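Local coordinates for putative isohexenylglutaconyl-CoA hydratase (PDB 4ZU2) that hydrates isohexenylglutaconyl-CoA, a coenzyme A thioester of the citronellate pathway, as a member of the crotonase (enoyl-CoA hydratase/isomerase) family, at the interface of chains A and B. Sequence-based numbering; all coordinates share one arbitrary frame. Chains: chain A/B, Putative isohexenylglutaconyl-CoA hydratase.

The interface of chains A and B. Residues chain A 140, 146, 163, 166-167; chain B 212, 215, 219.
The hydroxyl OG1 of A:Thr140 lies between two carbonyl oxygens, the side-chain OD1 of B:Asn212 across the interface and the backbone O of A:Ala166. Its one hydrogen probably goes mainly to A:Ala166 O, at 3.3 Å and nearly in line with the C=O (162°). This bond within chain A probably holds the hydroxyl, and it ties the 3-10 helix 139-142 to helix 159-168. The pair of A:Thr140 OG1 with B:Asn212 OD1, at 3.4 Å, is weak and may be shared or lost. The two side chains meet at about a right angle. ND2 of B:Asn212 donates weakly to the backbone O of A:Leu167 at 3.3 Å, bent to 136° at the hydrogen. These partners would be consistent with the modelled flip of the amide.

B:Thr215 lies over the middle of the patch. Its methyl CG2, anti to the backbone N (OG1 at chi1 -66°), packs 3.7 Å from CD of the A:Pro146 ring and also touches CB of A:Ala166. Its hydroxyl oxygen OG1 lies against methyl CG2 of A:Thr140 (3.3 Å) and the same proline CD; its partners here are carbons. The branch CD2 of A:Leu167 fits between B:Asn212 and B:Thr215, 4.0 Å from the threonine CG2. Further along, CD1 of B:Leu219 rests 3.6 Å from CA of A:Arg163, against the backbone of the helix. The arginine chain runs on away from the leucine. The contact is therefore mainly apolar, with weak polar bonds at the B:Asn212 end.

B:Asn212, B:Thr215 and B:Leu219 lie on one face of helix 209-221. That face packs on helix 159-168, the 3-10 helix 139-142 and the loop at A:Pro146. The patch is part of a subunit interface in the deposited trimer, which probably matches the trimeric unit usual in crotonases.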
ATOM      1  N   THR A 140      16.666   2.008 -16.010  1.00 13.63           N
ATOM      2  CA  THR A 140      16.780   0.840 -16.910  1.00 15.81           C
ATOM      3  C   THR A 140      16.775   1.233 -18.406  1.00 15.91           C
ATOM      4  O   THR A 140      17.074   0.399 -19.250  1.00 14.40           O
ATOM      5  CB  THR A 140      15.660  -0.156 -16.707  1.00 12.02           C
ATOM      6  OG1 THR A 140      14.432   0.474 -17.068  1.00 17.86           O
ATOM      7  CG2 THR A 140      15.601  -0.659 -15.271  1.00  8.27           C
ATOM      8  N   PRO A 146      17.527   1.156 -10.696  1.00 14.21           N
ATOM      9  CA  PRO A 146      17.230   2.012  -9.551  1.00 15.35           C
ATOM     10  C   PRO A 146      17.343   1.147  -8.255  1.00 12.08           C
ATOM     11  O   PRO A 146      16.352   0.862  -7.613  1.00 16.54           O
ATOM     12  CB  PRO A 146      15.791   2.509  -9.845  1.00 15.61           C
ATOM     13  CG  PRO A 146      15.143   1.367 -10.662  1.00  7.42           C
ATOM     14  CD  PRO A 146      16.314   0.642 -11.357  1.00 10.56           C
ATOM     15  N   ARG A 163       6.425  -1.066 -10.079  1.00 20.01           N
ATOM     16  CA  ARG A 163       6.799  -1.927 -11.190  1.00 13.64           C
ATOM     17  C   ARG A 163       6.645  -1.222 -12.546  1.00 23.68           C
ATOM     18  O   ARG A 163       7.495  -1.383 -13.393  1.00 24.94           O
ATOM     19  CB  ARG A 163       6.081  -3.277 -11.154  1.00 12.62           C
ATOM     20  CG  ARG A 163       4.540  -3.256 -11.179  1.00 14.58           C
ATOM     21  CD  ARG A 163       3.980  -4.436 -10.461  1.00 16.60           C
ATOM     22  NE  ARG A 163       4.430  -5.702 -11.043  1.00 15.88           N
ATOM     23  CZ  ARG A 163       3.997  -6.897 -10.663  1.00 20.56           C
ATOM     24  NH1 ARG A 163       3.100  -7.037  -9.669  1.00 21.69           N
ATOM     25  NH2 ARG A 163       4.470  -7.961 -11.262  1.00 22.87           N
ATOM     26  N   ALA A 166       9.376   1.785 -12.894  1.00 17.35           N
ATOM     27  CA  ALA A 166      10.691   1.222 -12.970  1.00 19.71           C
ATOM     28  C   ALA A 166      10.982   0.428 -14.267  1.00 20.35           C
ATOM     29  O   ALA A 166      12.084   0.482 -14.801  1.00 20.18           O
ATOM     30  CB  ALA A 166      10.926   0.333 -11.759  1.00 17.72           C
ATOM     31  N   LEU A 167      10.010  -0.343 -14.725  1.00 15.88           N
ATOM     32  CA  LEU A 167      10.218  -1.207 -15.868  1.00 11.47           C
ATOM     33  C   LEU A 167       9.828  -0.568 -17.243  1.00 23.93           C
ATOM     34  O   LEU A 167       9.955  -1.232 -18.271  1.00 20.79           O
ATOM     35  CB  LEU A 167       9.480  -2.514 -15.646  1.00 16.41           C
ATOM     36  CG  LEU A 167       9.833  -3.165 -14.299  1.00 25.86           C
ATOM     37  CD1 LEU A 167       8.938  -4.351 -14.037  1.00 22.03           C
ATOM     38  CD2 LEU A 167      11.342  -3.554 -14.223  1.00 15.96           C
TER
ATOM     39  N   ASN B 212      15.878  -4.700 -16.789  1.00 19.52           N
ATOM     40  CA  ASN B 212      14.491  -4.818 -16.337  1.00 20.51           C
ATOM     41  C   ASN B 212      14.294  -6.029 -15.419  1.00 16.49           C
ATOM     42  O   ASN B 212      13.621  -5.944 -14.404  1.00 22.74           O
ATOM     43  CB  ASN B 212      13.529  -4.940 -17.521  1.00 18.75           C
ATOM     44  CG  ASN B 212      12.835  -3.638 -17.871  1.00 24.09           C
ATOM     45  OD1 ASN B 212      13.013  -2.571 -17.240  1.00 25.54           O
ATOM     46  ND2 ASN B 212      12.053  -3.706 -18.924  1.00 29.90           N
ATOM     47  N   THR B 215      15.872  -5.370 -11.894  1.00 21.46           N
ATOM     48  CA  THR B 215      15.140  -4.337 -11.199  1.00 18.06           C
ATOM     49  C   THR B 215      13.881  -4.937 -10.619  1.00 19.23           C
ATOM     50  O   THR B 215      13.514  -4.680  -9.447  1.00 11.70           O
ATOM     51  CB  THR B 215      14.793  -3.212 -12.138  1.00 23.52           C
ATOM     52  OG1 THR B 215      16.003  -2.563 -12.556  1.00 23.94           O
ATOM     53  CG2 THR B 215      13.884  -2.191 -11.445  1.00 22.02           C
ATOM     54  N   LEU B 219      12.440  -5.174  -6.729  1.00 17.55           N
ATOM     55  CA  LEU B 219      11.156  -4.644  -6.267  1.00 15.36           C
ATOM     56  C   LEU B 219      10.370  -5.759  -5.562  1.00 14.45           C
ATOM     57  O   LEU B 219       9.882  -5.572  -4.444  1.00 15.96           O
ATOM     58  CB  LEU B 219      10.323  -4.139  -7.426  1.00 14.45           C
ATOM     59  CG  LEU B 219      10.806  -3.033  -8.360  1.00 11.35           C
ATOM     60  CD1 LEU B 219       9.904  -2.966  -9.606  1.00 19.28           C
ATOM     61  CD2 LEU B 219      10.747  -1.768  -7.649  1.00  5.83           C
TER